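Protein CT_858 (Chlamydia trachomatis, PDB 3DOR) probably acts as a serine-type endopeptidase, the secreted chlamydial protease CPAF, captured here in its mature dimeric form. Local coordinates at residues 130-133 against 134-138; 300-303 against 304-307; 501-504 against 505-509; 539-542 against 543-546. All coordinates share one frame; numbering follows the deposited sequence.

Contact 1 (130-133 against 134-138); sequences TLYG and SNHKG
The phenol ring of Y132 and the imidazole of H136 lie face to face, brought together by a type I beta turn that runs from G133 to H136 in a surface loop of the PDZ domain. Their centroids are only 3.6 Å apart and the planes differ by 12°, so the pair is a nearly parallel stack. The rings are slightly displaced, an atom of each lying over the centre of the other: H136 NE2 is 3.5 Å above the plane of the Y132 ring, and Y132 CD2 lies over the middle of the imidazole. Because CG of H136 is set anti to its own backbone nitrogen (chi1 -179°), the imidazole is carried back across the turn to the tyrosine. Y132 CB adds a CH-pi contact, 4.1 Å from the imidazole centroid and 29° off its normal.

The turn itself is open, with G133 O and H136 N 3.6 Å apart and not hydrogen-bonded, so the cross-turn contact rests mainly on the two rings. Beyond the stack, the Y132 hydroxyl is bonded to E143 of helix 140-150, and H136 packs on E142 of the same helix, which ties the loop to its following helix. The second face of the imidazole is also occupied: G138 N stands 3.2 Å above the H136 plane, toward the rim. At the closest point of the stack, Y132 CE2 comes to 3.2 Å from H136 CE1.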
loop_
_atom_site.group_PDB
_atom_site.type_symbol
_atom_site.label_atom_id
_atom_site.label_comp_id
_atom_site.label_asym_id
_atom_site.label_seq_id
_atom_site.Cartn_x
_atom_site.Cartn_y
_atom_site.Cartn_z
ATOM N N THR B 130 -27.509 -14.501 -16.478
ATOM C CA THR B 130 -27.016 -15.202 -15.305
ATOM C C THR B 130 -25.757 -14.490 -14.813
ATOM O O THR B 130 -25.352 -14.648 -13.663
ATOM C CB THR B 130 -26.647 -16.673 -15.614
ATOM O OG1 THR B 130 -25.479 -16.714 -16.443
ATOM C CG2 THR B 130 -27.787 -17.382 -16.320
ATOM N N LEU B 131 -25.149 -13.691 -15.686
ATOM C CA LEU B 131 -23.924 -12.981 -15.333
ATOM C C LEU B 131 -24.136 -11.553 -14.841
ATOM O O LEU B 131 -23.184 -10.884 -14.444
ATOM C CB LEU B 131 -22.968 -12.981 -16.531
ATOM C CG LEU B 131 -22.591 -14.385 -17.012
ATOM C CD1 LEU B 131 -21.778 -14.295 -18.304
ATOM C CD2 LEU B 131 -21.800 -15.096 -15.928
ATOM N N TYR B 132 -25.373 -11.084 -14.866
ATOM C CA TYR B 132 -25.672 -9.728 -14.413
ATOM C C TYR B 132 -25.534 -9.590 -12.899
ATOM O O TYR B 132 -25.476 -10.584 -12.179
ATOM C CB TYR B 132 -27.102 -9.338 -14.794
ATOM C CG TYR B 132 -27.395 -9.263 -16.277
ATOM C CD1 TYR B 132 -26.369 -9.152 -17.219
ATOM C CD2 TYR B 132 -28.714 -9.237 -16.735
ATOM C CE1 TYR B 132 -26.651 -9.012 -18.582
ATOM C CE2 TYR B 132 -29.007 -9.096 -18.090
ATOM C CZ TYR B 132 -27.972 -8.982 -19.007
ATOM O OH TYR B 132 -28.268 -8.819 -20.339
ATOM N N GLY B 133 -25.501 -8.350 -12.426
ATOM C CA GLY B 133 -25.407 -8.093 -10.999
ATOM C C GLY B 133 -26.800 -8.119 -10.388
ATOM O O GLY B 133 -27.780 -8.302 -11.103
ATOM N N SER B 134 -26.890 -7.916 -9.077
ATOM C CA SER B 134 -28.165 -7.939 -8.360
ATOM C C SER B 134 -29.135 -6.833 -8.746
ATOM O O SER B 134 -30.339 -7.058 -8.815
ATOM C CB SER B 134 -27.920 -7.852 -6.851
ATOM O OG SER B 134 -27.054 -8.883 -6.424
ATOM N N ASN B 135 -28.612 -5.634 -8.970
ATOM C CA ASN B 135 -29.451 -4.505 -9.324
ATOM C C ASN B 135 -29.219 -4.039 -10.755
ATOM O O ASN B 135 -29.182 -2.840 -11.040
ATOM C CB ASN B 135 -29.214 -3.367 -8.330
ATOM C CG ASN B 135 -29.657 -3.739 -6.920
ATOM O OD1 ASN B 135 -28.854 -3.784 -5.981
ATOM N ND2 ASN B 135 -30.945 -4.025 -6.771
ATOM N N HIS B 136 -29.077 -5.012 -11.647
ATOM C CA HIS B 136 -28.866 -4.769 -13.067
ATOM C C HIS B 136 -29.957 -3.846 -13.593
ATOM O O HIS B 136 -31.137 -4.037 -13.294
ATOM C CB HIS B 136 -28.895 -6.102 -13.813
ATOM C CG HIS B 136 -28.673 -5.974 -15.284
ATOM N ND1 HIS B 136 -29.684 -6.142 -16.206
ATOM C CD2 HIS B 136 -27.559 -5.688 -15.994
ATOM C CE1 HIS B 136 -29.199 -5.966 -17.421
ATOM N NE2 HIS B 136 -27.912 -5.690 -17.321
ATOM N N LYS B 137 -29.567 -2.843 -14.371
ATOM C CA LYS B 137 -30.533 -1.895 -14.906
ATOM C C LYS B 137 -30.668 -1.911 -16.425
ATOM O O LYS B 137 -31.242 -0.999 -17.015
ATOM C CB LYS B 137 -30.190 -0.490 -14.421
ATOM C CG LYS B 137 -30.101 -0.404 -12.906
ATOM C CD LYS B 137 -30.860 0.797 -12.379
ATOM C CE LYS B 137 -32.344 0.683 -12.666
ATOM N NZ LYS B 137 -33.067 1.936 -12.302
ATOM N N GLY B 138 -30.145 -2.951 -17.058
ATOM C CA GLY B 138 -30.257 -3.060 -18.499
ATOM C C GLY B 138 -29.530 -2.028 -19.349
ATOM O O GLY B 138 -29.869 -1.866 -20.514
#

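Contact 2 (300-303 against 304-307); sequences TYSW and QDME
S302 OG gives its proton to D305 OD2 at 2.6 Å, reaching the carboxylate oxygen from above its plane. The same two residues are joined a second time through the backbone, where D305 N donates to S302 O over 2.9 Å. This bond and the longer one from M306 N to W303 O, 3.2 Å, both span three residues, the spacing of the 3-10 turn that includes W303 to D305. Just before it, T300 OG1 accepts from S302 N at 3.1 Å, which closes an ST turn just ahead of the 3-10 segment.

On another side of the turn W303 and Q304 run alongside one another. CG of W303 takes the crowded position between its backbone N and carbonyl carbon (chi1 53°), which lays the indole over the next residue. Q304 CG then rests 3.3 Å from the centroid of the six-membered ring of W303, 5° off the normal, a CH-pi contact squarely on the face. The glutamine chain continues extended, with its amide plane tilted 18° from the indole. T300 CG2 meets M306 CG at 3.8 Å, an apolar touch across the turn.

The turn lies between strand 290-297 and helix 316-330: W303 and M306 both pack on P316, W303 meets W317 edge to face and bonds through NE1 to E403, while Y301 reaches helices 346-354 and 468-478.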
loop_
_atom_site.group_PDB
_atom_site.type_symbol
_atom_site.label_atom_id
_atom_site.label_comp_id
_atom_site.label_asym_id
_atom_site.label_seq_id
_atom_site.Cartn_x
_atom_site.Cartn_y
_atom_site.Cartn_z
ATOM N N THR B 300 -5.615 4.707 -22.301
ATOM C CA THR B 300 -5.822 4.639 -20.861
ATOM C C THR B 300 -5.299 5.913 -20.223
ATOM O O THR B 300 -4.508 6.636 -20.841
ATOM C CB THR B 300 -5.048 3.457 -20.245
ATOM O OG1 THR B 300 -5.176 3.497 -18.819
ATOM C CG2 THR B 300 -3.562 3.542 -20.606
ATOM N N TYR B 301 -5.746 6.197 -19.000
ATOM C CA TYR B 301 -5.268 7.369 -18.295
ATOM C C TYR B 301 -4.307 6.991 -17.172
ATOM O O TYR B 301 -3.871 7.839 -16.395
ATOM C CB TYR B 301 -6.433 8.233 -17.792
ATOM C CG TYR B 301 -7.189 8.880 -18.943
ATOM C CD1 TYR B 301 -8.393 8.344 -19.402
ATOM C CD2 TYR B 301 -6.657 9.978 -19.629
ATOM C CE1 TYR B 301 -9.051 8.878 -20.521
ATOM C CE2 TYR B 301 -7.315 10.524 -20.757
ATOM C CZ TYR B 301 -8.505 9.961 -21.193
ATOM O OH TYR B 301 -9.142 10.439 -22.319
ATOM N N SER B 302 -3.982 5.710 -17.070
ATOM C CA SER B 302 -2.987 5.312 -16.086
ATOM C C SER B 302 -1.787 5.119 -17.012
ATOM O O SER B 302 -1.509 4.021 -17.499
ATOM C CB SER B 302 -3.382 4.019 -15.354
ATOM O OG SER B 302 -3.358 2.904 -16.207
ATOM N N TRP B 303 -1.112 6.230 -17.292
ATOM C CA TRP B 303 0.018 6.251 -18.208
ATOM C C TRP B 303 1.056 5.152 -18.043
ATOM O O TRP B 303 1.629 4.694 -19.028
ATOM C CB TRP B 303 0.713 7.617 -18.156
ATOM C CG TRP B 303 1.092 8.060 -16.781
ATOM C CD1 TRP B 303 0.278 8.640 -15.843
ATOM C CD2 TRP B 303 2.394 7.985 -16.190
ATOM N NE1 TRP B 303 1.000 8.936 -14.705
ATOM C CE2 TRP B 303 2.299 8.543 -14.894
ATOM C CE3 TRP B 303 3.631 7.501 -16.633
ATOM C CZ2 TRP B 303 3.402 8.636 -14.039
ATOM C CZ3 TRP B 303 4.727 7.594 -15.780
ATOM C CH2 TRP B 303 4.603 8.156 -14.497
ATOM N N GLN B 304 1.293 4.728 -16.810
ATOM C CA GLN B 304 2.288 3.698 -16.545
ATOM C C GLN B 304 1.921 2.323 -17.111
ATOM O O GLN B 304 2.794 1.486 -17.330
ATOM C CB GLN B 304 2.545 3.611 -15.030
ATOM C CG GLN B 304 2.832 4.977 -14.394
ATOM C CD GLN B 304 3.406 4.898 -12.983
ATOM O OE1 GLN B 304 4.544 4.457 -12.779
ATOM N NE2 GLN B 304 2.621 5.334 -12.001
ATOM N N ASP B 305 0.635 2.090 -17.358
ATOM C CA ASP B 305 0.189 0.809 -17.895
ATOM C C ASP B 305 0.129 0.796 -19.415
ATOM O O ASP B 305 -0.356 -0.167 -20.002
ATOM C CB ASP B 305 -1.197 0.425 -17.356
ATOM C CG ASP B 305 -1.252 0.374 -15.836
ATOM O OD1 ASP B 305 -0.235 0.035 -15.202
ATOM O OD2 ASP B 305 -2.333 0.659 -15.277
ATOM N N MET B 306 0.593 1.859 -20.063
ATOM C CA MET B 306 0.568 1.877 -21.522
ATOM C C MET B 306 1.482 0.807 -22.111
ATOM O O MET B 306 2.596 0.595 -21.636
ATOM C CB MET B 306 0.994 3.241 -22.072
ATOM C CG MET B 306 -0.016 4.344 -21.856
ATOM S SD MET B 306 0.402 5.792 -22.826
ATOM C CE MET B 306 -0.228 5.312 -24.452
ATOM N N GLU B 307 0.992 0.141 -23.150
ATOM C CA GLU B 307 1.730 -0.903 -23.851
ATOM C C GLU B 307 3.143 -0.451 -24.204
ATOM O O GLU B 307 3.321 0.588 -24.831
ATOM C CB GLU B 307 1.003 -1.265 -25.147
ATOM C CG GLU B 307 0.245 -2.579 -25.135
ATOM C CD GLU B 307 -0.755 -2.686 -26.286
ATOM O OE1 GLU B 307 -1.972 -2.520 -26.037
ATOM O OE2 GLU B 307 -0.322 -2.927 -27.437
#

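Contact 3 (501-504 against 505-509); sequences FPNR and TGIKT
Between N503 and I507 the chain swings round: R504 and T505 have backbone angles near the helical region, G506 passes through positive phi (75°), and I507 starts strand 507-518. The two arms stay apart, with F501 CA 7.7 Å from K508 CA.

The gap is filled by the amide of N503. With CG placed between the backbone N and the carbonyl carbon (chi1 62°), this side chain points across the loop. Its OD1 receives I507 N at 2.8 Å, on a lone pair in the carbonyl plane (C=O...N angle 124°), and a weak bond from T505 N at 3.0 Å, which has the spacing of an Asx turn. Both protons of ND2 are used within the amide plane, one toward I507 O at 3.0 Å and one toward F501 O at 2.8 Å, so the rotation of the group is fixed from both ends.

The loop connects the antiparallel strands 496-499 and 507-518 as a beta hairpin, and just after it a classic beta bulge interrupts the pairing with strand 75-78, where K508 and T509 both face T77. A water accepts from F501 N at 2.9 Å and lies within bonding distance of I507 O and K508 O, bridging the arms. Beside the amide, F501 CZ touches I507 CD1 at 4.0 Å. T505 OG1 is bonded to D10 of helix 2-20, and F501 packs on F13 of the second subunit, whose L370 O takes a weak bond from R504 NE.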
loop_
_atom_site.group_PDB
_atom_site.type_symbol
_atom_site.label_atom_id
_atom_site.label_comp_id
_atom_site.label_asym_id
_atom_site.label_seq_id
_atom_site.Cartn_x
_atom_site.Cartn_y
_atom_site.Cartn_z
ATOM N N PHE B 501 -6.944 -6.125 3.984
ATOM C CA PHE B 501 -6.957 -6.446 5.405
ATOM C C PHE B 501 -6.864 -7.955 5.537
ATOM O O PHE B 501 -7.428 -8.676 4.731
ATOM C CB PHE B 501 -8.239 -5.913 6.066
ATOM C CG PHE B 501 -9.504 -6.540 5.547
ATOM C CD1 PHE B 501 -10.083 -7.621 6.209
ATOM C CD2 PHE B 501 -10.106 -6.067 4.387
ATOM C CE1 PHE B 501 -11.241 -8.218 5.722
ATOM C CE2 PHE B 501 -11.264 -6.660 3.892
ATOM C CZ PHE B 501 -11.830 -7.736 4.561
ATOM N N PRO B 502 -6.124 -8.452 6.541
ATOM C CA PRO B 502 -5.994 -9.900 6.716
ATOM C C PRO B 502 -7.327 -10.544 7.077
ATOM O O PRO B 502 -8.106 -9.991 7.857
ATOM C CB PRO B 502 -4.946 -10.023 7.821
ATOM C CG PRO B 502 -5.136 -8.773 8.614
ATOM C CD PRO B 502 -5.336 -7.722 7.550
ATOM N N ASN B 503 -7.594 -11.708 6.496
ATOM C CA ASN B 503 -8.859 -12.393 6.735
ATOM C C ASN B 503 -8.736 -13.841 6.297
ATOM O O ASN B 503 -7.816 -14.193 5.564
ATOM C CB ASN B 503 -9.963 -11.710 5.926
ATOM C CG ASN B 503 -9.711 -11.790 4.432
ATOM O OD1 ASN B 503 -10.293 -12.623 3.733
ATOM N ND2 ASN B 503 -8.813 -10.938 3.937
ATOM N N ARG B 504 -9.676 -14.669 6.744
ATOM C CA ARG B 504 -9.687 -16.093 6.418
ATOM C C ARG B 504 -10.669 -16.401 5.288
ATOM O O ARG B 504 -10.919 -17.565 4.977
ATOM C CB ARG B 504 -10.079 -16.914 7.655
ATOM C CG ARG B 504 -9.117 -16.844 8.832
ATOM C CD ARG B 504 -7.975 -17.824 8.672
ATOM N NE ARG B 504 -7.058 -17.819 9.816
ATOM C CZ ARG B 504 -7.407 -18.105 11.068
ATOM N NH1 ARG B 504 -8.663 -18.422 11.358
ATOM N NH2 ARG B 504 -6.498 -18.081 12.033
ATOM N N THR B 505 -11.234 -15.359 4.685
ATOM C CA THR B 505 -12.182 -15.549 3.592
ATOM C C THR B 505 -11.488 -15.437 2.239
ATOM O O THR B 505 -12.121 -15.570 1.190
ATOM C CB THR B 505 -13.332 -14.511 3.647
ATOM O OG1 THR B 505 -13.894 -14.488 4.964
ATOM C CG2 THR B 505 -14.428 -14.878 2.656
ATOM N N GLY B 506 -10.182 -15.185 2.258
ATOM C CA GLY B 506 -9.448 -15.074 1.013
ATOM C C GLY B 506 -9.654 -13.786 0.236
ATOM O O GLY B 506 -9.394 -13.735 -0.969
ATOM N N ILE B 507 -10.122 -12.747 0.912
ATOM C CA ILE B 507 -10.345 -11.461 0.265
ATOM C C ILE B 507 -9.004 -10.768 0.040
ATOM O O ILE B 507 -8.218 -10.615 0.970
ATOM C CB ILE B 507 -11.233 -10.567 1.129
ATOM C CG1 ILE B 507 -12.571 -11.266 1.382
ATOM C CG2 ILE B 507 -11.439 -9.230 0.444
ATOM C CD1 ILE B 507 -13.525 -10.461 2.235
ATOM N N LYS B 508 -8.739 -10.356 -1.195
ATOM C CA LYS B 508 -7.470 -9.705 -1.516
ATOM C C LYS B 508 -7.610 -8.192 -1.468
ATOM O O LYS B 508 -6.800 -7.496 -0.852
ATOM C CB LYS B 508 -6.990 -10.148 -2.899
ATOM C CG LYS B 508 -5.605 -9.631 -3.284
ATOM C CD LYS B 508 -5.153 -10.203 -4.629
ATOM C CE LYS B 508 -3.724 -9.785 -4.955
ATOM N NZ LYS B 508 -3.224 -10.341 -6.243
ATOM N N THR B 509 -8.647 -7.686 -2.121
ATOM C CA THR B 509 -8.896 -6.256 -2.150
ATOM C C THR B 509 -10.372 -5.986 -2.389
ATOM O O THR B 509 -11.068 -6.771 -3.029
ATOM C CB THR B 509 -8.152 -5.544 -3.319
ATOM O OG1 THR B 509 -6.758 -5.864 -3.294
ATOM C CG2 THR B 509 -8.313 -4.041 -3.203
HETATM O O HOH W 1 -7.043 -8.020 1.784
#

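Contact 4 (539-542 against 543-546); sequences TAND and IRYK
R544 folds back along the helix toward A540 and N541. Its CB lies 3.2 Å from A540 O, the same carbonyl that accepts R544 N in a short 2.6 Å helical bond. CG sits 3.4 Å above the plane of the Y545 ring, toward its rim. There the chain bends (chi3 -62°), returning the guanidinium over the first turn, so that A540 O comes over one of its faces. NH2 rests 3.7 Å from A540 CB. NH1 donates to N541 OD1 at 2.9 Å, a bent bond with an N-H...O angle of 131° and the oxygen in the guanidinium plane; the amide is turned 65° away from that plane.

The start of this helix is a capping box: T539 N donates to D542 OD2 at 2.9 Å, and D542 N returns a bond to T539 OG1 at 3.1 Å. Outside it, E550 bonds to T539 OG1 through OE1 and to N541 ND2 through OE2. The N541 amide thus stands between the cationic R544 on its oxygen and the carboxylate of E550 on its nitrogen, an arrangement that would probably polarise the amide and strengthen both bonds.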
loop_
_atom_site.group_PDB
_atom_site.type_symbol
_atom_site.label_atom_id
_atom_site.label_comp_id
_atom_site.label_asym_id
_atom_site.label_seq_id
_atom_site.Cartn_x
_atom_site.Cartn_y
_atom_site.Cartn_z
ATOM N N THR B 539 -23.057 -0.968 -36.128
ATOM C CA THR B 539 -24.091 -1.807 -36.730
ATOM C C THR B 539 -23.536 -3.202 -36.986
ATOM O O THR B 539 -22.342 -3.450 -36.807
ATOM C CB THR B 539 -24.575 -1.252 -38.094
ATOM O OG1 THR B 539 -23.468 -1.211 -39.006
ATOM C CG2 THR B 539 -25.174 0.147 -37.943
ATOM N N ALA B 540 -24.402 -4.117 -37.406
ATOM C CA ALA B 540 -23.955 -5.470 -37.705
ATOM C C ALA B 540 -22.981 -5.392 -38.886
ATOM O O ALA B 540 -21.986 -6.109 -38.924
ATOM C CB ALA B 540 -25.155 -6.370 -38.047
ATOM N N ASN B 541 -23.256 -4.511 -39.843
ATOM C CA ASN B 541 -22.359 -4.366 -40.987
ATOM C C ASN B 541 -20.983 -3.849 -40.556
ATOM O O ASN B 541 -19.961 -4.198 -41.157
ATOM C CB ASN B 541 -22.959 -3.430 -42.039
ATOM C CG ASN B 541 -24.095 -4.078 -42.810
ATOM O OD1 ASN B 541 -24.111 -5.297 -42.988
ATOM N ND2 ASN B 541 -25.045 -3.269 -43.280
ATOM N N ASP B 542 -20.956 -3.015 -39.522
ATOM C CA ASP B 542 -19.688 -2.494 -39.022
ATOM C C ASP B 542 -18.893 -3.643 -38.435
ATOM O O ASP B 542 -17.704 -3.802 -38.704
ATOM C CB ASP B 542 -19.904 -1.472 -37.904
ATOM C CG ASP B 542 -20.282 -0.113 -38.419
ATOM O OD1 ASP B 542 -19.694 0.318 -39.440
ATOM O OD2 ASP B 542 -21.150 0.528 -37.785
ATOM N N ILE B 543 -19.591 -4.440 -37.631
ATOM C CA ILE B 543 -19.015 -5.566 -36.915
ATOM C C ILE B 543 -18.769 -6.845 -37.706
ATOM O O ILE B 543 -17.703 -7.448 -37.588
ATOM C CB ILE B 543 -19.904 -5.904 -35.695
ATOM C CG1 ILE B 543 -19.968 -4.690 -34.764
ATOM C CG2 ILE B 543 -19.370 -7.115 -34.961
ATOM C CD1 ILE B 543 -20.982 -4.814 -33.653
ATOM N N ARG B 544 -19.738 -7.254 -38.513
ATOM C CA ARG B 544 -19.607 -8.502 -39.255
ATOM C C ARG B 544 -18.193 -8.837 -39.730
ATOM O O ARG B 544 -17.685 -9.914 -39.425
ATOM C CB ARG B 544 -20.580 -8.553 -40.438
ATOM C CG ARG B 544 -20.595 -9.929 -41.104
ATOM C CD ARG B 544 -21.808 -10.164 -42.004
ATOM N NE ARG B 544 -23.083 -10.106 -41.284
ATOM C CZ ARG B 544 -23.887 -9.044 -41.262
ATOM N NH1 ARG B 544 -23.557 -7.938 -41.919
ATOM N NH2 ARG B 544 -25.034 -9.093 -40.597
ATOM N N TYR B 545 -17.546 -7.937 -40.459
ATOM C CA TYR B 545 -16.197 -8.235 -40.931
ATOM C C TYR B 545 -15.139 -7.247 -40.425
ATOM O O TYR B 545 -14.094 -7.056 -41.044
ATOM C CB TYR B 545 -16.194 -8.324 -42.464
ATOM C CG TYR B 545 -17.078 -9.449 -42.995
ATOM C CD1 TYR B 545 -17.781 -9.312 -44.193
ATOM C CD2 TYR B 545 -17.235 -10.639 -42.276
ATOM C CE1 TYR B 545 -18.627 -10.331 -44.658
ATOM C CE2 TYR B 545 -18.073 -11.660 -42.732
ATOM C CZ TYR B 545 -18.768 -11.500 -43.920
ATOM O OH TYR B 545 -19.608 -12.503 -44.355
ATOM N N LYS B 546 -15.426 -6.626 -39.289
ATOM C CA LYS B 546 -14.504 -5.689 -38.658
ATOM C C LYS B 546 -14.061 -4.495 -39.490
ATOM O O LYS B 546 -12.969 -3.974 -39.274
ATOM C CB LYS B 546 -13.269 -6.452 -38.182
ATOM C CG LYS B 546 -13.591 -7.445 -37.094
ATOM C CD LYS B 546 -12.662 -8.644 -37.120
ATOM C CE LYS B 546 -11.297 -8.322 -36.583
ATOM N NZ LYS B 546 -10.541 -9.586 -36.364
HETATM O O HOH W 2 -17.061 -5.127 -41.726
#

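Overall arrangement
The four contacts follow one another along the chain and none touches another. Contact 1 lies in the PDZ range, while contacts 2 and 3 both belong to the S41 peptidase range; the nearest atoms of these two are still about 14 Å apart. Contact 2 is nearest the middle of the molecule, about 12 Å from the chain centre. Contacts 3 and 4 sit on opposite sides of that centre, their own centres about 44 Å apart. Contact 3 alone reaches the second subunit, whereas contact 4 packs on strand 98-103 and so joins the C-terminal region to the PDZ sheet. From contact 1, the nearest atoms of contacts 3 and 4 are each about 16 Å away.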